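Local coordinates for protein periplasmic beta-glucosidase (Pseudomonas aeruginosa, PDB 6R5T) that probably hydrolyses terminal, non-reducing beta-D-glucosyl residues with release of beta-D-glucose, as a periplasmic enzyme of glycoside hydrolase family 3, at residues L439-S444 against E486-T491; N446-V451 against E479-A484; L631-T636 against H707-G712; L659-P662 against S667-V670. The protein carries 1 engineered substitution. One frame throughout, in Å; residues are numbered along the deposited sequence. Where two conformers were deposited one is given.

Interaction 1: L439-S444 against E486-T491. With BGC (beta-D-glucopyranose), chain C; GAL (beta-D-galactopyranose), chain B.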
loop_
_atom_site.group_PDB
_atom_site.type_symbol
_atom_site.label_atom_id
_atom_site.label_comp_id
_atom_site.label_asym_id
_atom_site.label_seq_id
_atom_site.Cartn_x
_atom_site.Cartn_y
_atom_site.Cartn_z
ATOM N N LEU A 439 24.833 -4.489 8.054
ATOM C CA LEU A 439 25.615 -4.319 9.297
ATOM C C LEU A 439 26.073 -2.870 9.400
ATOM O O LEU A 439 26.076 -2.357 10.528
ATOM C CB LEU A 439 26.823 -5.246 9.316
ATOM C CG LEU A 439 26.537 -6.737 9.385
ATOM C CD1 LEU A 439 27.857 -7.520 9.353
ATOM C CD2 LEU A 439 25.772 -7.101 10.628
ATOM N N ASP A 440 26.478 -2.244 8.302
ATOM C CA ASP A 440 26.935 -0.833 8.321
ATOM C C ASP A 440 25.810 0.089 8.799
ATOM O O ASP A 440 26.029 0.989 9.644
ATOM C CB ASP A 440 27.403 -0.356 6.956
ATOM C CG ASP A 440 28.629 -1.098 6.442
ATOM O OD1 ASP A 440 29.340 -1.724 7.263
ATOM O OD2 ASP A 440 28.826 -1.007 5.199
ATOM N N TYR A 441 24.604 -0.155 8.304
ATOM C CA TYR A 441 23.430 0.593 8.769
ATOM C C TYR A 441 23.223 0.392 10.291
ATOM O O TYR A 441 22.997 1.364 11.043
ATOM C CB TYR A 441 22.216 0.077 8.004
ATOM C CG TYR A 441 20.964 0.729 8.463
ATOM C CD1 TYR A 441 20.619 1.986 7.973
ATOM C CD2 TYR A 441 20.137 0.093 9.357
ATOM C CE1 TYR A 441 19.450 2.601 8.400
ATOM C CE2 TYR A 441 18.994 0.707 9.811
ATOM C CZ TYR A 441 18.649 1.946 9.302
ATOM O OH TYR A 441 17.492 2.536 9.673
ATOM N N LEU A 442 23.205 -0.856 10.752
ATOM C CA LEU A 442 22.856 -1.162 12.152
ATOM C C LEU A 442 23.909 -0.628 13.136
ATOM O O LEU A 442 23.561 -0.362 14.291
ATOM C CB LEU A 442 22.670 -2.662 12.326
ATOM C CG LEU A 442 21.483 -3.222 11.545
ATOM C CD1 LEU A 442 21.618 -4.712 11.565
ATOM C CD2 LEU A 442 20.150 -2.708 12.129
ATOM N N ASN A 443 25.147 -0.498 12.688
ATOM C CA ASN A 443 26.221 0.080 13.533
ATOM C C ASN A 443 26.440 1.571 13.252
ATOM O O ASN A 443 27.409 2.116 13.796
ATOM C CB ASN A 443 27.486 -0.772 13.403
ATOM C CG ASN A 443 27.410 -2.009 14.261
ATOM O OD1 ASN A 443 26.752 -2.015 15.311
ATOM N ND2 ASN A 443 28.020 -3.077 13.801
ATOM N N SER A 444 25.564 2.219 12.501
ATOM C CA SER A 444 25.557 3.685 12.270
ATOM C C SER A 444 25.059 4.343 13.565
ATOM O O SER A 444 23.979 3.963 14.084
ATOM C CB SER A 444 24.691 4.091 11.074
ATOM O OG SER A 444 25.318 3.675 9.883
ATOM N N GLU A 486 12.710 3.377 14.744
ATOM C CA GLU A 486 12.474 4.543 13.871
ATOM C C GLU A 486 13.354 4.469 12.623
ATOM O O GLU A 486 14.589 4.215 12.717
ATOM C CB GLU A 486 12.721 5.813 14.659
ATOM C CG GLU A 486 12.596 7.046 13.799
ATOM C CD GLU A 486 12.853 8.346 14.503
ATOM O OE1 GLU A 486 13.208 8.282 15.729
ATOM O OE2 GLU A 486 12.603 9.438 13.889
ATOM N N ALA A 487 12.766 4.804 11.477
ATOM C CA ALA A 487 13.402 4.896 10.134
ATOM C C ALA A 487 13.853 3.521 9.600
ATOM O O ALA A 487 14.168 3.491 8.382
ATOM C CB ALA A 487 14.516 5.888 10.099
ATOM N N SER A 488 13.730 2.384 10.313
ATOM C CA SER A 488 14.260 1.086 9.833
ATOM C C SER A 488 13.185 0.306 9.067
ATOM O O SER A 488 12.770 -0.750 9.504
ATOM C CB SER A 488 14.790 0.259 10.980
ATOM O OG SER A 488 15.777 0.966 11.702
ATOM N N SER A 489 12.708 0.850 7.966
ATOM C CA SER A 489 11.696 0.153 7.169
ATOM C C SER A 489 12.394 -0.958 6.391
ATOM O O SER A 489 13.501 -0.788 5.895
ATOM C CB SER A 489 11.010 1.119 6.294
ATOM O OG SER A 489 10.381 2.093 7.101
ATOM N N ARG A 490 11.717 -2.082 6.291
ATOM C CA ARG A 490 12.245 -3.298 5.622
ATOM C C ARG A 490 11.483 -3.580 4.341
ATOM O O ARG A 490 10.271 -3.479 4.315
ATOM C CB ARG A 490 12.100 -4.512 6.527
ATOM C CG ARG A 490 13.189 -4.627 7.557
ATOM C CD ARG A 490 13.234 -5.930 8.336
ATOM N NE ARG A 490 13.958 -6.951 7.621
ATOM C CZ ARG A 490 13.833 -8.262 7.842
ATOM N NH1 ARG A 490 13.066 -8.704 8.826
ATOM N NH2 ARG A 490 14.511 -9.128 7.119
ATOM N N THR A 491 12.196 -4.045 3.317
ATOM C CA THR A 491 11.627 -4.566 2.067
ATOM C C THR A 491 11.478 -6.081 2.097
ATOM O O THR A 491 10.968 -6.597 1.125
ATOM C CB THR A 491 12.486 -4.194 0.853
ATOM O OG1 THR A 491 13.773 -4.812 0.993
ATOM C CG2 THR A 491 12.656 -2.695 0.757
HETATM C C2 BGC C . 9.551 10.498 20.333
HETATM C C3 BGC C . 10.456 11.729 20.125
HETATM C C4 BGC C . 11.443 11.341 18.990
HETATM C C5 BGC C . 10.588 11.057 17.742
HETATM C C6 BGC C . 11.410 10.605 16.556
HETATM C C1 BGC C . 8.850 10.160 19.012
HETATM O O1 BGC C . 8.161 8.978 19.278
HETATM O O2 BGC C . 8.551 10.668 21.331
HETATM O O3 BGC C . 11.201 11.966 21.336
HETATM O O4 BGC C . 12.300 12.470 18.756
HETATM O O5 BGC C . 9.813 9.922 17.988
HETATM O O6 BGC C . 10.557 10.395 15.425
HETATM C C1 GAL B . 13.703 12.240 18.926
HETATM C C2 GAL B . 14.071 11.858 20.374
HETATM C C3 GAL B . 15.595 11.720 20.451
HETATM C C4 GAL B . 16.037 10.649 19.425
HETATM C C5 GAL B . 15.515 11.060 18.033
HETATM C C6 GAL B . 15.791 9.985 16.989
HETATM O O2 GAL B . 13.605 12.867 21.255
HETATM O O3 GAL B . 15.927 11.285 21.786
HETATM O O4 GAL B . 15.410 9.423 19.870
HETATM O O5 GAL B . 14.052 11.213 18.018
HETATM O O6 GAL B . 15.216 10.396 15.723
HETATM O O HOH W 1 16.783 4.346 7.621
#
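Tyr441 reaches from its helix to Ser488, and the two hydroxyls face each other with OH of Tyr441 3.1 Å from OG of Ser488. The serine oxygen lies at the edge of the tyrosine ring, in its plane, so the phenol meets it end on and not with a face. The tyrosine takes this line because its CG stands anti to the backbone N (chi1 177°), which swings the ring off the helix toward the loop 486-491. A long aromatic side chain with a polar end suits the gap: the ring spans it and the hydroxyl serves the polar backbone beyond. It does so through a water, to which OH of Tyr441 donates at 2.8 Å and which in turn donates to O of Ala487 at 2.9 Å. Ser488, the centre of an inverse gamma turn, was modelled in two conformers; in the one described, its OG is hydrogen-bonded to Gly482 O and His485 ND1.

The same loop enters the sugar pocket. In Glu486 a chi1 of 176° and a fully extended chain carry the carboxylate away from the helix to both sugars. Its OE1 accepts from O6 of the galactose at 2.9 Å, and its OE2 from O6 of the glucose at 2.7 Å. Phe600 of the second subunit stacks on the Tyr441 ring, and Arg585 of that subunit forms a salt bridge with Glu486. The contact thus joins the end of helix 436-442 to the loop between strand 472-478 and helix 497-508, at the subunit interface.

Interaction 2: N446-V451 against E479-A484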
loop_
_atom_site.group_PDB
_atom_site.type_symbol
_atom_site.label_atom_id
_atom_site.label_comp_id
_atom_site.label_asym_id
_atom_site.label_seq_id
_atom_site.Cartn_x
_atom_site.Cartn_y
_atom_site.Cartn_z
ATOM N N ASN A 446 25.709 4.332 16.742
ATOM C CA ASN A 446 26.088 3.583 17.952
ATOM C C ASN A 446 26.391 2.172 17.529
ATOM O O ASN A 446 25.663 1.639 16.711
ATOM C CB ASN A 446 24.975 3.573 18.993
ATOM C CG ASN A 446 24.755 4.959 19.541
ATOM O OD1 ASN A 446 25.553 5.434 20.324
ATOM N ND2 ASN A 446 23.773 5.650 19.011
ATOM N N PRO A 447 27.469 1.562 18.055
ATOM C CA PRO A 447 27.797 0.180 17.746
ATOM C C PRO A 447 26.830 -0.715 18.523
ATOM O O PRO A 447 27.038 -0.928 19.650
ATOM C CB PRO A 447 29.224 0.033 18.274
ATOM C CG PRO A 447 29.246 0.979 19.452
ATOM C CD PRO A 447 28.475 2.174 18.930
ATOM N N GLU A 448 25.782 -1.189 17.854
ATOM C CA GLU A 448 24.686 -1.936 18.513
ATOM C C GLU A 448 24.749 -3.421 18.179
ATOM O O GLU A 448 24.001 -4.157 18.802
ATOM C CB GLU A 448 23.336 -1.327 18.105
ATOM C CG GLU A 448 23.165 0.031 18.745
ATOM C CD GLU A 448 21.882 0.821 18.528
ATOM O OE1 GLU A 448 21.742 1.834 19.235
ATOM O OE2 GLU A 448 21.062 0.500 17.615
ATOM N N VAL A 449 25.542 -3.826 17.188
ATOM C CA VAL A 449 25.608 -5.225 16.730
ATOM C C VAL A 449 27.059 -5.685 16.793
ATOM O O VAL A 449 27.837 -5.169 16.024
ATOM C CB VAL A 449 25.043 -5.374 15.316
ATOM C CG1 VAL A 449 25.219 -6.772 14.773
ATOM C CG2 VAL A 449 23.571 -4.971 15.332
ATOM N N GLU A 450 27.275 -6.752 17.551
ATOM C CA GLU A 450 28.579 -7.445 17.654
ATOM C C GLU A 450 28.753 -8.277 16.397
ATOM O O GLU A 450 27.896 -9.140 16.079
ATOM C CB GLU A 450 28.641 -8.358 18.873
ATOM C CG GLU A 450 28.267 -7.675 20.178
ATOM C CD GLU A 450 29.014 -8.133 21.427
ATOM O OE1 GLU A 450 28.572 -7.776 22.550
ATOM O OE2 GLU A 450 30.057 -8.823 21.282
ATOM N N VAL A 451 29.815 -8.023 15.664
ATOM C CA VAL A 451 30.110 -8.745 14.427
ATOM C C VAL A 451 31.217 -9.742 14.770
ATOM O O VAL A 451 32.334 -9.329 15.220
ATOM C CB VAL A 451 30.493 -7.741 13.329
ATOM C CG1 VAL A 451 30.835 -8.453 12.052
ATOM C CG2 VAL A 451 29.355 -6.732 13.110
ATOM N N GLU A 479 15.388 -10.675 14.243
ATOM C CA GLU A 479 15.862 -9.302 13.981
ATOM C C GLU A 479 16.658 -8.788 15.166
ATOM O O GLU A 479 16.356 -9.131 16.302
ATOM C CB GLU A 479 14.688 -8.333 13.738
ATOM C CG GLU A 479 13.805 -8.697 12.574
ATOM C CD GLU A 479 12.644 -7.697 12.429
ATOM O OE1 GLU A 479 12.062 -7.309 13.463
ATOM O OE2 GLU A 479 12.332 -7.323 11.250
ATOM N N SER A 480 17.660 -7.974 14.916
ATOM C CA SER A 480 18.230 -7.108 15.942
ATOM C C SER A 480 17.304 -5.910 16.137
ATOM O O SER A 480 16.471 -5.600 15.260
ATOM C CB SER A 480 19.648 -6.704 15.600
ATOM O OG SER A 480 19.679 -5.883 14.442
ATOM N N GLN A 481 17.388 -5.274 17.311
ATOM C CA GLN A 481 16.347 -4.278 17.653
ATOM C C GLN A 481 16.471 -3.072 16.711
ATOM O O GLN A 481 15.461 -2.416 16.477
ATOM C CB GLN A 481 16.394 -3.919 19.142
ATOM C CG GLN A 481 17.720 -3.383 19.619
ATOM C CD GLN A 481 18.093 -1.988 19.210
ATOM O OE1 GLN A 481 17.253 -1.097 19.144
ATOM N NE2 GLN A 481 19.378 -1.786 18.934
ATOM N N GLY A 482 17.652 -2.794 16.171
ATOM C CA GLY A 482 17.794 -1.666 15.229
ATOM C C GLY A 482 17.165 -1.950 13.875
ATOM O O GLY A 482 17.146 -1.010 13.030
ATOM N N MET A 483 16.669 -3.170 13.637
ATOM C CA MET A 483 15.917 -3.468 12.389
ATOM C C MET A 483 14.458 -3.089 12.570
ATOM O O MET A 483 13.754 -3.037 11.561
ATOM C CB MET A 483 15.961 -4.941 12.019
ATOM C CG MET A 483 17.369 -5.401 11.690
ATOM S SD MET A 483 17.393 -7.150 11.256
ATOM C CE MET A 483 19.151 -7.432 11.069
ATOM N N ALA A 484 14.016 -2.825 13.774
ATOM C CA ALA A 484 12.579 -2.538 14.041
ATOM C C ALA A 484 12.498 -1.330 14.948
ATOM O O ALA A 484 12.068 -1.413 16.111
ATOM C CB ALA A 484 11.868 -3.724 14.647
HETATM O O HOH W 2 21.200 -4.254 18.495
#
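Glu448 and Gln481 meet where a loop of the C-terminal family 3 domain faces the short 3-10 turn around Gln481 and Gly482, which follows strand 472-478 of the domain's mixed sheet. One hydrogen bond joins them directly: NE2 of Gln481 donates to OE2 of Glu448 over 3.1 Å, with an N-H...O angle of 153°. The amide keeps the acceptor close to its own plane, but the carboxylate is met from above its plane, and the two flat groups are turned 65° apart. The side chains themselves cross at about a right angle. Glu448 is extended beyond CG and reaches straight to the turn, whereas Gln481 has its CG wedged between the backbone N and carbonyl carbon and then bends at chi2 (73°), which folds NE2 back toward the loop. Glutamine suits the turn because its amide has a second N-H to give, while glutamate has the length to span the gap and an oxygen that can accept. OE1 of Glu448 has a long, weak ion pair with Arg392.

Val449 adds the apolar share. Its CG2 rests 4.1 Å from OG of Ser480, a loose van der Waals approach, and the side chain also packs on Leu442 of helix 436-442. Ser480 and Met483 touch Leu442 too, so both loops lean on that helix; the backbone N of Val449 is bonded to Asn443 OD1 just past its end. A water completes the junction, donating to the backbone O of Glu448 at 2.8 Å and accepting from NE2 of Gln481 at 3.1 Å.

Interaction 3: L631-T636 against H707-G712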
loop_
_atom_site.group_PDB
_atom_site.type_symbol
_atom_site.label_atom_id
_atom_site.label_comp_id
_atom_site.label_asym_id
_atom_site.label_seq_id
_atom_site.Cartn_x
_atom_site.Cartn_y
_atom_site.Cartn_z
ATOM N N LEU A 631 -32.801 -7.269 18.893
ATOM C CA LEU A 631 -32.256 -6.263 19.823
ATOM C C LEU A 631 -32.976 -4.941 19.589
ATOM O O LEU A 631 -32.915 -4.364 18.500
ATOM C CB LEU A 631 -30.747 -6.113 19.630
ATOM C CG LEU A 631 -30.058 -5.146 20.586
ATOM C CD1 LEU A 631 -30.205 -5.619 22.015
ATOM C CD2 LEU A 631 -28.578 -4.946 20.224
ATOM N N ALA A 632 -33.685 -4.476 20.606
ATOM C CA ALA A 632 -34.264 -3.124 20.569
ATOM C C ALA A 632 -33.177 -2.070 20.802
ATOM O O ALA A 632 -32.204 -2.281 21.570
ATOM C CB ALA A 632 -35.369 -3.044 21.598
ATOM N N ARG A 633 -33.361 -0.900 20.214
ATOM C CA ARG A 633 -32.525 0.286 20.527
ATOM C C ARG A 633 -32.629 0.594 22.027
ATOM O O ARG A 633 -33.743 0.554 22.553
ATOM C CB ARG A 633 -32.982 1.522 19.760
ATOM C CG ARG A 633 -33.142 1.326 18.260
ATOM C CD ARG A 633 -31.876 1.714 17.546
ATOM N NE ARG A 633 -32.022 1.503 16.106
ATOM C CZ ARG A 633 -31.084 1.772 15.208
ATOM N NH1 ARG A 633 -29.933 2.292 15.602
ATOM N NH2 ARG A 633 -31.289 1.493 13.930
ATOM N N GLY A 634 -31.504 0.908 22.647
ATOM C CA GLY A 634 -31.381 1.158 24.088
ATOM C C GLY A 634 -31.107 -0.104 24.879
ATOM O O GLY A 634 -30.660 0.044 26.013
ATOM N N ALA A 635 -31.254 -1.306 24.306
ATOM C CA ALA A 635 -31.066 -2.568 25.048
ATOM C C ALA A 635 -29.658 -3.118 24.784
ATOM O O ALA A 635 -28.990 -2.670 23.850
ATOM C CB ALA A 635 -32.122 -3.562 24.669
ATOM N N THR A 636 -29.284 -4.070 25.614
ATOM C CA THR A 636 -28.037 -4.870 25.537
ATOM C C THR A 636 -28.439 -6.298 25.235
ATOM O O THR A 636 -29.518 -6.780 25.657
ATOM C CB THR A 636 -27.233 -4.737 26.835
ATOM O OG1 THR A 636 -26.745 -3.396 26.822
ATOM C CG2 THR A 636 -26.032 -5.638 26.941
ATOM N N HIS A 707 -22.501 8.871 12.228
ATOM C CA HIS A 707 -22.193 7.704 13.080
ATOM C C HIS A 707 -23.466 6.927 13.408
ATOM O O HIS A 707 -24.141 7.337 14.371
ATOM C CB HIS A 707 -21.489 8.149 14.338
ATOM C CG HIS A 707 -20.709 7.073 14.998
ATOM N ND1 HIS A 707 -20.774 6.875 16.363
ATOM C CD2 HIS A 707 -19.889 6.110 14.511
ATOM C CE1 HIS A 707 -19.967 5.887 16.707
ATOM N NE2 HIS A 707 -19.406 5.401 15.581
ATOM N N THR A 708 -23.743 5.878 12.623
ATOM C CA THR A 708 -25.075 5.253 12.439
ATOM C C THR A 708 -24.994 3.766 12.806
ATOM O O THR A 708 -23.971 3.141 12.491
ATOM C CB THR A 708 -25.584 5.526 11.014
ATOM O OG1 THR A 708 -26.812 4.846 10.765
ATOM C CG2 THR A 708 -24.633 5.115 9.906
ATOM N N ALA A 709 -26.015 3.213 13.456
ATOM C CA ALA A 709 -26.240 1.752 13.459
ATOM C C ALA A 709 -27.525 1.503 12.694
ATOM O O ALA A 709 -28.560 2.068 13.093
ATOM C CB ALA A 709 -26.296 1.192 14.849
ATOM N N GLU A 710 -27.473 0.742 11.611
ATOM C CA GLU A 710 -28.639 0.532 10.744
ATOM C C GLU A 710 -29.377 -0.728 11.172
ATOM O O GLU A 710 -28.768 -1.760 11.484
ATOM C CB GLU A 710 -28.209 0.453 9.287
ATOM C CG GLU A 710 -27.482 1.709 8.853
ATOM C CD GLU A 710 -26.822 1.623 7.499
ATOM O OE1 GLU A 710 -26.356 0.535 7.135
ATOM O OE2 GLU A 710 -26.812 2.656 6.811
ATOM N N PRO A 711 -30.730 -0.699 11.175
ATOM C CA PRO A 711 -31.467 -1.910 11.480
ATOM C C PRO A 711 -31.128 -3.006 10.475
ATOM O O PRO A 711 -30.782 -2.723 9.317
ATOM C CB PRO A 711 -32.950 -1.494 11.360
ATOM C CG PRO A 711 -32.920 -0.252 10.440
ATOM C CD PRO A 711 -31.582 0.407 10.676
ATOM N N GLY A 712 -31.241 -4.247 10.912
ATOM C CA GLY A 712 -30.897 -5.421 10.114
ATOM C C GLY A 712 -30.055 -6.421 10.868
ATOM O O GLY A 712 -29.880 -6.332 12.103
#
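Arg633 reaches Ala709 through an unusual bend: its CG lies beside the backbone N and anti to the carbonyl carbon, chi2 is turned to -93°, and beyond that the chain runs straight. The kink redirects a side chain that leaves the backbone at an angle to segment 707-712, and brings its end to a backbone carbonyl. NH1 and NH2 of Arg633 grip this single atom end on, each donating to O of Ala709 at 2.9 Å. The oxygen lies in the guanidinium plane, whereas both donors approach from one face of the carbonyl plane, tilted about 30° from it. Sharing one acceptor bends both bonds, the N-H...O angle from NH1 being 144°. Arginine suits the place because it offers two parallel donors at the end of a long reach, and the two bonds hold that end on the carbonyl oxygen.

Beside this fork, CD of Pro711 sits 3.4 Å from NH2 of Arg633, at the guanidinium edge. CB of Ala709 lies 3.9 Å from NH1; a small side chain is consistent with so close an approach to its carbonyl. NH1 has a stronger partner in Glu695, whose salt bridge adds a second direction of hold. Arg633 is the second residue of a type II beta turn from Ala632 to Ala635; Gly634 follows it with positive phi, as glycine readily does. The turn links strands 630-631 and 636-645, while 707-712 belongs to the fibronectin type III-like domain and leads into strand 712-719. Between 630-631 and 712-719 in one mixed sheet runs strand 725-732, whose Leu732 touches both Arg633 and Ala709.

Interaction 4: L659-P662 against S667-V670. With MG (magnesium ion), chain F.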
loop_
_atom_site.group_PDB
_atom_site.type_symbol
_atom_site.label_atom_id
_atom_site.label_comp_id
_atom_site.label_asym_id
_atom_site.label_seq_id
_atom_site.Cartn_x
_atom_site.Cartn_y
_atom_site.Cartn_z
ATOM N N LEU A 659 -17.808 -9.033 15.375
ATOM C CA LEU A 659 -19.114 -8.707 14.759
ATOM C C LEU A 659 -18.949 -8.501 13.261
ATOM O O LEU A 659 -17.952 -7.892 12.843
ATOM C CB LEU A 659 -19.661 -7.414 15.368
ATOM C CG LEU A 659 -20.296 -7.558 16.742
ATOM C CD1 LEU A 659 -20.931 -6.259 17.175
ATOM C CD2 LEU A 659 -21.338 -8.653 16.756
ATOM N N GLN A 660 -19.958 -8.914 12.513
ATOM C CA GLN A 660 -20.064 -8.501 11.111
ATOM C C GLN A 660 -21.429 -7.832 10.920
ATOM O O GLN A 660 -22.436 -8.346 11.471
ATOM C CB GLN A 660 -19.920 -9.661 10.135
ATOM C CG GLN A 660 -19.966 -9.228 8.671
ATOM C CD GLN A 660 -19.960 -10.396 7.718
ATOM O OE1 GLN A 660 -20.119 -11.539 8.130
ATOM N NE2 GLN A 660 -19.738 -10.119 6.425
ATOM N N ASP A 661 -21.443 -6.778 10.124
ATOM C CA ASP A 661 -22.689 -6.113 9.687
ATOM C C ASP A 661 -22.827 -6.382 8.194
ATOM O O ASP A 661 -22.220 -5.672 7.397
ATOM C CB ASP A 661 -22.571 -4.626 9.979
ATOM C CG ASP A 661 -23.794 -3.805 9.610
ATOM O OD1 ASP A 661 -24.761 -4.417 9.069
ATOM O OD2 ASP A 661 -23.737 -2.579 9.798
ATOM N N PRO A 662 -23.475 -7.498 7.801
ATOM C CA PRO A 662 -23.368 -7.955 6.422
ATOM C C PRO A 662 -24.091 -7.120 5.375
ATOM O O PRO A 662 -23.852 -7.370 4.183
ATOM C CB PRO A 662 -23.932 -9.372 6.495
ATOM C CG PRO A 662 -24.928 -9.288 7.645
ATOM C CD PRO A 662 -24.200 -8.444 8.665
ATOM N N SER A 667 -19.609 -0.799 2.563
ATOM C CA SER A 667 -19.085 -2.173 2.689
ATOM C C SER A 667 -18.319 -2.282 4.015
ATOM O O SER A 667 -17.372 -1.503 4.220
ATOM C CB SER A 667 -18.167 -2.455 1.524
ATOM O OG SER A 667 -17.786 -3.821 1.542
ATOM N N ARG A 668 -18.780 -3.119 4.932
ATOM C CA ARG A 668 -18.172 -3.222 6.279
ATOM C C ARG A 668 -17.295 -4.469 6.330
ATOM O O ARG A 668 -17.453 -5.427 5.579
ATOM C CB ARG A 668 -19.256 -3.154 7.352
ATOM C CG ARG A 668 -19.942 -1.783 7.319
ATOM C CD ARG A 668 -20.630 -1.369 8.569
ATOM N NE ARG A 668 -19.729 -1.411 9.709
ATOM C CZ ARG A 668 -20.100 -1.603 10.957
ATOM N NH1 ARG A 668 -21.372 -1.794 11.320
ATOM N NH2 ARG A 668 -19.174 -1.579 11.906
ATOM N N PRO A 669 -16.338 -4.478 7.254
ATOM C CA PRO A 669 -15.397 -5.579 7.340
ATOM C C PRO A 669 -16.046 -6.934 7.555
ATOM O O PRO A 669 -17.129 -7.089 8.113
ATOM C CB PRO A 669 -14.477 -5.217 8.488
ATOM C CG PRO A 669 -14.598 -3.729 8.601
ATOM C CD PRO A 669 -16.026 -3.401 8.216
ATOM N N VAL A 670 -15.343 -7.955 7.119
ATOM C CA VAL A 670 -15.842 -9.349 7.263
ATOM C C VAL A 670 -15.953 -9.725 8.755
ATOM O O VAL A 670 -16.873 -10.503 9.090
ATOM C CB VAL A 670 -14.967 -10.336 6.493
ATOM C CG1 VAL A 670 -15.027 -10.035 5.005
ATOM C CG2 VAL A 670 -13.540 -10.335 7.018
HETATM MG MG MG F . -26.686 -3.840 8.445
HETATM O O HOH W 3 -19.616 -7.345 5.500
HETATM O O HOH W 4 -21.392 -4.729 4.861
HETATM O O HOH W 5 -18.914 -5.545 9.674
HETATM O O HOH W 6 -26.001 -1.840 8.710
HETATM O O HOH W 7 -27.025 -5.902 8.223
HETATM O O HOH W 8 -27.521 -3.919 10.366
HETATM O O HOH W 9 -28.630 -3.294 7.753
#
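OD2 of Asp661 is gripped by NH1 of Arg668 in a salt bridge of 2.9 Å. The arginine comes to the anti lone pair of the oxygen with the guanidinium edge on, its plane at 90° to the carboxylate. Meanwhile OD1 of Asp661 binds magnesium at 2.1 Å. Four waters and the backbone O of Val663 bring the coordination to six, and one of these waters is also close to OD2. A short carboxylate can thus hold a metal and an arginine at once: Arg668 secures OD2, and with it the orientation of the group, while OD1 takes the metal. Arg668 bends at chi3 to reach it; Glu672 takes NH2 of Arg668 in a second salt bridge. All this lies in the connection between antiparallel strands 651-660 and 672-681 of the fibronectin type III-like domain. Waters fill the space between the two backbones, one accepting from N of Asp661 and donating to O of Pro669, both at 2.8 Å. Further along, the extended Gln660 lays its aliphatic carbons along O of Val670, CB of Gln660 lying 3.3 Å from that oxygen, while its amide NE2 reaches O of Arg668 through another water.

In the fold
Interactions 1 and 2 form one cluster, their centres about 8 Å apart, and both tie the surroundings of helix 436-442 to the loop after strand 472-478. Interaction 2 lies within the chain span of interaction 1, and they touch directly. Interactions 3 and 4 come later, in and around the fibronectin type III-like domain, on one mixed sheet, with centres about 15 Å apart; interaction 4 falls between the two segments of interaction 3. The two groups lie about 39 to 51 Å apart between centres. The first pair lies on a loop that reaches the sugar pocket, the second on a strand connection and beside the magnesium site; interactions 1 and 4 both touch the second subunit.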